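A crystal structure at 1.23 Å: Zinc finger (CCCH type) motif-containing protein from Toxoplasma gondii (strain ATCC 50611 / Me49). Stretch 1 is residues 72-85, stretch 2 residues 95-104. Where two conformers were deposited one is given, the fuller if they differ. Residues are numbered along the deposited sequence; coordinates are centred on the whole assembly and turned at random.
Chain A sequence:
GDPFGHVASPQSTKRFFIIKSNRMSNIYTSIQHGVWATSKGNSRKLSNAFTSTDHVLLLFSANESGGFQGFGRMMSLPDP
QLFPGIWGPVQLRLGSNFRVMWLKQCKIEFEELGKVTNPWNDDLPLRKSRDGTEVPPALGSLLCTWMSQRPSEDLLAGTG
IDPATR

Stretch 1, residues 72-85: GRMMSLPDPQLFPG
Stretch 2, residues 95-104: GSNFRVMWLK

The contact is a short antiparallel strand pairing that frays into a loop, where side-chain, water-mediated and one further backbone hydrogen bond follow the ladder and hold a type I turn against residues 96-99. Together the stretches bury 918 Å². Strand 72-74 runs at 156° to strand 98-104, their axes approaching to 4.4 Å, with Gly72 opposite Trp102 (CA to CA 4.0 Å), Arg73 opposite Met101 (5.2 Å) and Met74 opposite Val100 (4.7 Å). Arg73 and Met101 form the hydrogen-bonded pair: Arg73 N donates to Met101 O and Met101 N to Arg73 O, both at 2.9 Å. Two residues on in stretch 1 and two back in stretch 2, Met75 N donates to Arg99 O at 2.8 Å, 169° at the hydrogen. Gly72 (phi/psi -147/171) permits the close approach to Trp102; its CA lies 3.0 Å from Met101 O, and a CB there would clash with that oxygen and with Val100 CG1.

Met74 and Val100 share one sheet face. Met74 is extended (t, t, t); CG lies 3.9 Å from Phe98 CD1 and CE over one face of the Phe98 ring, while SD sits 4.9 Å from the ring centroid. Phe98 takes chi1 p, with chi2 near 91°. Arg73 and Met101 share the other face; Arg73 CB meets Leu103 CD1 at 3.8 Å before its t, t, t chain leads away. Met75, coiled as m, m, m with phi/psi -108/-14, points toward the second stretch, and its CE packs 3.6 Å from Met101 CE. Its SD accepts a weak hydrogen bond from Arg73 NH1 at 3.4 Å.

Beyond Met75 the ladder changes character. Ser76 (chi1 80°, p) points toward the second stretch, and Arg99 N donates to its OG at 3.0 Å with a nearly linear 177°; the same OG donates to Leu77 O at 2.9 Å. Met75 O lies over one face of the Arg99 guanidinium. A water receives a weak bond from Arg99 NE and donates to Ser76 OG and Asp79 OD2, linking the three side chains. Ser76 O is buried without a polar partner, 3.4 Å from Phe98 CB.

Pro78 (phi/psi -50/133) carries the chain past Phe98, Pro78 CG to Phe98 CD2 4.3 Å, and its CB reaches 3.5 Å from Ser96 O. Asp79 N then donates to Asn97 O at 2.7 Å, beside a CA-H...O contact from Pro78 CA to Asn97 O at 3.4 Å. The turn from Asp79 to Leu82 closes through Leu82 N to Asp79 O at 3.1 Å, and Gln81 N donates to Asp79 OD1 at 3.0 Å. Asn97 (chi1 m, chi2 -29°) clasps the end of this turn: ND2 donates to Leu82 O at 2.9 Å. A second water accepts from Asn97 N and donates to Asp79 O, and weakly to Leu82 O. Leu82 (t, p) points toward the second stretch and lays CD2 3.3 Å from Phe98 C and 3.6 Å from Arg99 CG.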

ATOM      1  N   GLY A  72      -1.081   4.425   2.019  1.00 13.08           N
ATOM      2  CA  GLY A  72      -2.318   4.477   2.770  1.00 13.75           C
ATOM      3  C   GLY A  72      -2.314   3.469   3.896  1.00 13.28           C
ATOM      4  O   GLY A  72      -1.404   2.647   4.019  1.00 14.81           O
ATOM      5  N   ARG A  73      -3.330   3.562   4.750  1.00 12.91           N
ATOM      6  CA  ARG A  73      -3.520   2.633   5.854  1.00 13.09           C
ATOM      7  C   ARG A  73      -4.676   1.698   5.525  1.00 12.64           C
ATOM      8  O   ARG A  73      -5.734   2.141   5.061  1.00 13.72           O
ATOM      9  CB  ARG A  73      -3.831   3.398   7.145  1.00 13.83           C
ATOM     10  CG  ARG A  73      -3.962   2.508   8.371  1.00 13.77           C
ATOM     11  CD  ARG A  73      -4.358   3.314   9.597  1.00 14.08           C
ATOM     12  NE  ARG A  73      -4.320   2.519  10.822  1.00 14.59           N
ATOM     13  CZ  ARG A  73      -5.333   1.781  11.273  1.00 14.76           C
ATOM     14  NH1 ARG A  73      -6.470   1.733  10.598  1.00 15.26           N
ATOM     15  NH2 ARG A  73      -5.211   1.108  12.420  1.00 15.73           N
ATOM     16  N   MET A  74      -4.464   0.403   5.736  1.00 12.45           N
ATOM     17  CA  MET A  74      -5.559  -0.553   5.643  1.00 13.20           C
ATOM     18  C   MET A  74      -6.521  -0.314   6.801  1.00 12.69           C
ATOM     19  O   MET A  74      -6.119  -0.307   7.966  1.00 13.58           O
ATOM     20  CB  MET A  74      -4.989  -1.964   5.721  1.00 13.58           C
ATOM     21  CG  MET A  74      -5.998  -3.075   5.560  1.00 13.61           C
ATOM     22  SD  MET A  74      -5.152  -4.657   5.589  1.00 15.15           S
ATOM     23  CE  MET A  74      -6.521  -5.776   5.333  1.00 16.92           C
ATOM     24  N   MET A  75      -7.803  -0.110   6.485  1.00 13.78           N
ATOM     25  CA  MET A  75      -8.783   0.304   7.481  1.00 14.35           C
ATOM     26  C   MET A  75      -9.771  -0.784   7.862  1.00 15.26           C
ATOM     27  O   MET A  75     -10.478  -0.629   8.864  1.00 17.35           O
ATOM     28  CB  MET A  75      -9.579   1.510   6.968  1.00 15.28           C
ATOM     29  CG  MET A  75      -8.729   2.722   6.597  1.00 16.11           C
ATOM     30  SD  MET A  75      -7.739   3.380   7.954  1.00 17.72           S
ATOM     31  CE  MET A  75      -9.017   3.989   9.048  1.00 21.60           C
ATOM     32  N   SER A  76      -9.855  -1.861   7.094  1.00 15.76           N
ATOM     33  CA  SER A  76     -10.807  -2.915   7.387  1.00 16.46           C
ATOM     34  C   SER A  76     -10.278  -4.221   6.831  1.00 16.06           C
ATOM     35  O   SER A  76      -9.382  -4.238   5.985  1.00 15.63           O
ATOM     36  CB  SER A  76     -12.187  -2.617   6.773  1.00 16.97           C
ATOM     37  OG  SER A  76     -12.228  -2.949   5.384  1.00 19.07           O
ATOM     38  N   LEU A  77     -10.874  -5.317   7.296  1.00 16.81           N
ATOM     39  CA  LEU A  77     -10.668  -6.610   6.685  1.00 17.13           C
ATOM     40  C   LEU A  77     -11.374  -6.648   5.332  1.00 17.92           C
ATOM     41  O   LEU A  77     -12.291  -5.862   5.073  1.00 19.03           O
ATOM     42  CB  LEU A  77     -11.262  -7.699   7.578  1.00 18.17           C
ATOM     43  CG  LEU A  77     -10.459  -8.016   8.845  1.00 18.45           C
ATOM     44  CD1 LEU A  77     -11.218  -8.993   9.753  1.00 21.17           C
ATOM     45  CD2 LEU A  77      -9.071  -8.554   8.502  1.00 19.84           C
ATOM     46  N   PRO A  78     -10.961  -7.553   4.448  1.00 17.17           N
ATOM     47  CA  PRO A  78     -11.743  -7.807   3.230  1.00 17.12           C
ATOM     48  C   PRO A  78     -13.210  -8.038   3.569  1.00 17.33           C
ATOM     49  O   PRO A  78     -13.542  -8.767   4.505  1.00 20.02           O
ATOM     50  CB  PRO A  78     -11.076  -9.058   2.648  1.00 18.08           C
ATOM     51  CG  PRO A  78      -9.651  -8.982   3.161  1.00 18.16           C
ATOM     52  CD  PRO A  78      -9.770  -8.411   4.540  1.00 17.25           C
ATOM     53  N   ASP A  79     -14.088  -7.368   2.819  1.00 18.88           N
ATOM     54  CA  ASP A  79     -15.497  -7.197   3.157  1.00 20.15           C
ATOM     55  C   ASP A  79     -16.331  -7.382   1.895  1.00 20.89           C
ATOM     56  O   ASP A  79     -16.295  -6.528   1.000  1.00 20.32           O
ATOM     57  CB  ASP A  79     -15.688  -5.786   3.726  1.00 23.21           C
ATOM     58  CG  ASP A  79     -17.126  -5.476   4.120  1.00 28.35           C
ATOM     59  OD1 ASP A  79     -18.013  -6.327   3.924  1.00 26.96           O
ATOM     60  OD2 ASP A  79     -17.365  -4.362   4.642  1.00 35.83           O
ATOM     61  N   PRO A  80     -17.100  -8.468   1.790  1.00 23.80           N
ATOM     62  CA  PRO A  80     -17.873  -8.704   0.560  1.00 25.16           C
ATOM     63  C   PRO A  80     -18.896  -7.624   0.242  1.00 24.38           C
ATOM     64  O   PRO A  80     -19.340  -7.541  -0.908  1.00 25.08           O
ATOM     65  CB  PRO A  80     -18.546 -10.059   0.822  1.00 28.36           C
ATOM     66  CG  PRO A  80     -17.688 -10.719   1.847  1.00 31.89           C
ATOM     67  CD  PRO A  80     -17.181  -9.607   2.720  1.00 28.17           C
ATOM     68  N   GLN A  81     -19.280  -6.786   1.206  1.00 23.54           N
ATOM     69  CA  GLN A  81     -20.276  -5.748   0.965  1.00 22.23           C
ATOM     70  C   GLN A  81     -19.668  -4.393   0.633  1.00 20.61           C
ATOM     71  O   GLN A  81     -20.408  -3.427   0.439  1.00 21.89           O
ATOM     72  CB  GLN A  81     -21.222  -5.615   2.165  1.00 27.37           C
ATOM     73  CG  GLN A  81     -21.871  -6.922   2.616  1.00 31.50           C
ATOM     74  CD  GLN A  81     -22.388  -7.755   1.457  1.00 35.56           C
ATOM     75  OE1 GLN A  81     -23.016  -7.239   0.530  1.00 40.47           O
ATOM     76  NE2 GLN A  81     -22.118  -9.057   1.501  1.00 42.29           N
ATOM     77  N   LEU A  82     -18.346  -4.288   0.562  1.00 18.03           N
ATOM     78  CA  LEU A  82     -17.711  -3.017   0.241  1.00 17.37           C
ATOM     79  C   LEU A  82     -17.572  -2.897  -1.272  1.00 17.91           C
ATOM     80  O   LEU A  82     -16.903  -3.723  -1.906  1.00 18.15           O
ATOM     81  CB  LEU A  82     -16.346  -2.917   0.913  1.00 17.10           C
ATOM     82  CG  LEU A  82     -15.573  -1.624   0.657  1.00 17.90           C
ATOM     83  CD1 LEU A  82     -16.316  -0.440   1.257  1.00 18.97           C
ATOM     84  CD2 LEU A  82     -14.179  -1.738   1.229  1.00 18.45           C
ATOM     85  N   PHE A  83     -18.199  -1.862  -1.843  1.00 17.48           N
ATOM     86  CA  PHE A  83     -18.200  -1.568  -3.278  1.00 17.32           C
ATOM     87  C   PHE A  83     -18.203  -2.829  -4.135  1.00 17.83           C
ATOM     88  O   PHE A  83     -17.293  -3.032  -4.944  1.00 16.78           O
ATOM     89  CB  PHE A  83     -17.058  -0.617  -3.650  1.00 18.62           C
ATOM     90  CG  PHE A  83     -17.206   0.752  -3.047  1.00 19.58           C
ATOM     91  CD1 PHE A  83     -18.134   1.647  -3.552  1.00 25.24           C
ATOM     92  CD2 PHE A  83     -16.436   1.132  -1.961  1.00 21.00           C
ATOM     93  CE1 PHE A  83     -18.283   2.907  -2.988  1.00 26.99           C
ATOM     94  CE2 PHE A  83     -16.581   2.385  -1.396  1.00 21.92           C
ATOM     95  CZ  PHE A  83     -17.501   3.273  -1.909  1.00 23.47           C
ATOM     96  N   PRO A  84     -19.219  -3.682  -4.022  1.00 18.01           N
ATOM     97  CA  PRO A  84     -19.173  -4.961  -4.745  1.00 19.04           C
ATOM     98  C   PRO A  84     -19.059  -4.744  -6.248  1.00 19.91           C
ATOM     99  O   PRO A  84     -19.806  -3.961  -6.837  1.00 20.27           O
ATOM    100  CB  PRO A  84     -20.503  -5.625  -4.368  1.00 22.04           C
ATOM    101  CG  PRO A  84     -20.901  -4.987  -3.081  1.00 23.89           C
ATOM    102  CD  PRO A  84     -20.404  -3.575  -3.157  1.00 19.66           C
ATOM    103  N   GLY A  85     -18.091  -5.429  -6.860  1.00 18.49           N
ATOM    104  CA  GLY A  85     -17.904  -5.412  -8.300  1.00 18.99           C
ATOM    105  C   GLY A  85     -17.214  -4.193  -8.868  1.00 18.22           C
ATOM    106  O   GLY A  85     -17.144  -4.060 -10.094  1.00 18.43           O
ATOM    107  N   GLY A  95      -9.406 -11.395  -3.713  1.00 19.83           N
ATOM    108  CA  GLY A  95     -10.129 -11.401  -2.460  1.00 19.00           C
ATOM    109  C   GLY A  95     -11.144 -10.267  -2.426  1.00 18.97           C
ATOM    110  O   GLY A  95     -11.271  -9.469  -3.354  1.00 19.49           O
ATOM    111  N   SER A  96     -11.884 -10.198  -1.321  1.00 19.35           N
ATOM    112  CA  SER A  96     -12.908  -9.170  -1.196  1.00 19.10           C
ATOM    113  C   SER A  96     -12.265  -7.798  -0.998  1.00 16.25           C
ATOM    114  O   SER A  96     -11.128  -7.671  -0.523  1.00 16.63           O
ATOM    115  CB  SER A  96     -13.835  -9.469  -0.016  1.00 21.24           C
ATOM    116  OG  SER A  96     -14.611 -10.635  -0.238  1.00 26.39           O
ATOM    117  N   ASN A  97     -13.009  -6.758  -1.370  1.00 16.20           N
ATOM    118  CA  ASN A  97     -12.537  -5.391  -1.210  1.00 15.51           C
ATOM    119  C   ASN A  97     -12.377  -5.038   0.262  1.00 15.39           C
ATOM    120  O   ASN A  97     -13.144  -5.475   1.120  1.00 16.73           O
ATOM    121  CB  ASN A  97     -13.540  -4.416  -1.827  1.00 15.38           C
ATOM    122  CG  ASN A  97     -13.667  -4.587  -3.322  1.00 15.94           C
ATOM    123  OD1 ASN A  97     -12.731  -5.000  -3.991  1.00 17.59           O
ATOM    124  ND2 ASN A  97     -14.835  -4.261  -3.858  1.00 17.63           N
ATOM    125  N   PHE A  98     -11.371  -4.223   0.554  1.00 14.80           N
ATOM    126  CA  PHE A  98     -11.189  -3.698   1.897  1.00 14.52           C
ATOM    127  C   PHE A  98     -10.965  -2.194   1.832  1.00 14.56           C
ATOM    128  O   PHE A  98     -10.574  -1.644   0.798  1.00 14.88           O
ATOM    129  CB  PHE A  98     -10.048  -4.397   2.662  1.00 15.55           C
ATOM    130  CG  PHE A  98      -8.714  -4.378   1.954  1.00 15.25           C
ATOM    131  CD1 PHE A  98      -7.815  -3.351   2.174  1.00 15.07           C
ATOM    132  CD2 PHE A  98      -8.348  -5.412   1.103  1.00 17.10           C
ATOM    133  CE1 PHE A  98      -6.577  -3.347   1.556  1.00 16.73           C
ATOM    134  CE2 PHE A  98      -7.114  -5.412   0.475  1.00 16.54           C
ATOM    135  CZ  PHE A  98      -6.226  -4.372   0.704  1.00 17.36           C
ATOM    136  N   ARG A  99     -11.253  -1.528   2.946  1.00 14.73           N
ATOM    137  CA  ARG A  99     -11.128  -0.080   3.004  1.00 14.78           C
ATOM    138  C   ARG A  99      -9.670   0.329   3.172  1.00 14.18           C
ATOM    139  O   ARG A  99      -8.905  -0.302   3.913  1.00 14.88           O
ATOM    140  CB  ARG A  99     -11.963   0.479   4.157  1.00 17.30           C
ATOM    141  CG  ARG A  99     -13.445   0.599   3.827  1.00 23.38           C
ATOM    142  CD  ARG A  99     -14.204   1.395   4.878  1.00 29.74           C
ATOM    143  NE  ARG A  99     -14.256   0.703   6.161  1.00 36.59           N
ATOM    144  CZ  ARG A  99     -13.753   1.186   7.293  1.00 39.89           C
ATOM    145  NH1 ARG A  99     -13.152   2.371   7.306  1.00 39.99           N
ATOM    146  NH2 ARG A  99     -13.849   0.483   8.413  1.00 43.72           N
ATOM    147  N   VAL A 100      -9.303   1.406   2.484  0.62 14.17           N
ATOM    148  CA  VAL A 100      -7.985   2.022   2.579  0.62 13.44           C
ATOM    149  C   VAL A 100      -8.181   3.516   2.777  0.62 13.56           C
ATOM    150  O   VAL A 100      -9.065   4.124   2.163  0.62 15.37           O
ATOM    151  CB  VAL A 100      -7.157   1.771   1.299  0.62 13.92           C
ATOM    152  CG1 VAL A 100      -5.811   2.496   1.361  0.62 14.28           C
ATOM    153  CG2 VAL A 100      -6.950   0.291   1.091  0.62 14.40           C
ATOM    154  N   MET A 101      -7.362   4.106   3.641  0.62 13.96           N
ATOM    155  CA  MET A 101      -7.312   5.550   3.826  0.62 15.55           C
ATOM    156  C   MET A 101      -6.001   6.017   3.210  0.62 15.01           C
ATOM    157  O   MET A 101      -4.925   5.709   3.732  0.62 14.91           O
ATOM    158  CB  MET A 101      -7.368   5.884   5.316  0.62 16.12           C
ATOM    159  CG  MET A 101      -7.117   7.348   5.662  0.62 18.45           C
ATOM    160  SD  MET A 101      -7.163   7.693   7.440  0.62 24.76           S
ATOM    161  CE  MET A 101      -8.891   7.408   7.815  0.62 28.16           C
ATOM    162  N   TRP A 102      -6.079   6.738   2.095  1.00 15.34           N
ATOM    163  CA  TRP A 102      -4.864   7.283   1.512  1.00 14.57           C
ATOM    164  C   TRP A 102      -4.314   8.373   2.425  1.00 14.57           C
ATOM    165  O   TRP A 102      -5.054   9.248   2.886  1.00 18.08           O
ATOM    166  CB  TRP A 102      -5.129   7.806   0.099  1.00 16.40           C
ATOM    167  CG  TRP A 102      -5.112   6.703  -0.925  1.00 15.88           C
ATOM    168  CD1 TRP A 102      -6.086   5.762  -1.144  1.00 16.24           C
ATOM    169  CD2 TRP A 102      -4.065   6.417  -1.861  1.00 15.33           C
ATOM    170  NE1 TRP A 102      -5.703   4.913  -2.151  1.00 16.14           N
ATOM    171  CE2 TRP A 102      -4.470   5.293  -2.612  1.00 16.19           C
ATOM    172  CE3 TRP A 102      -2.823   6.999  -2.135  1.00 15.90           C
ATOM    173  CZ2 TRP A 102      -3.685   4.751  -3.626  1.00 17.09           C
ATOM    174  CZ3 TRP A 102      -2.047   6.458  -3.145  1.00 16.67           C
ATOM    175  CH2 TRP A 102      -2.479   5.343  -3.875  1.00 17.31           C
ATOM    176  N   LEU A 103      -3.020   8.284   2.725  1.00 13.61           N
ATOM    177  CA  LEU A 103      -2.365   9.201   3.644  1.00 14.35           C
ATOM    178  C   LEU A 103      -1.369  10.121   2.963  1.00 14.07           C
ATOM    179  O   LEU A 103      -0.955  11.120   3.564  1.00 16.58           O
ATOM    180  CB  LEU A 103      -1.651   8.409   4.751  1.00 14.65           C
ATOM    181  CG  LEU A 103      -2.620   7.592   5.612  1.00 16.85           C
ATOM    182  CD1 LEU A 103      -1.878   6.649   6.557  1.00 18.76           C
ATOM    183  CD2 LEU A 103      -3.544   8.527   6.393  1.00 18.77           C
ATOM    184  N   LYS A 104      -0.959   9.801   1.736  1.00 13.35           N
ATOM    185  CA  LYS A 104      -0.119  10.693   0.948  1.00 13.15           C
ATOM    186  C   LYS A 104      -0.282  10.314  -0.514  1.00 12.42           C
ATOM    187  O   LYS A 104      -0.348   9.130  -0.841  1.00 13.46           O
ATOM    188  CB  LYS A 104       1.360  10.551   1.325  1.00 13.78           C
ATOM    189  CG  LYS A 104       2.292  11.526   0.615  1.00 14.11           C
ATOM    190  CD  LYS A 104       2.015  12.965   1.021  1.00 14.06           C
ATOM    191  CE  LYS A 104       3.017  13.939   0.425  1.00 15.19           C
ATOM    192  NZ  LYS A 104       2.889  15.293   1.059  1.00 15.52           N
TER
HETATM  193  O   HOH W   1     -15.295  -2.368   4.936  1.00 36.73           O
HETATM  194  O   HOH W   2     -15.826  -7.022  -2.001  1.00 35.18           O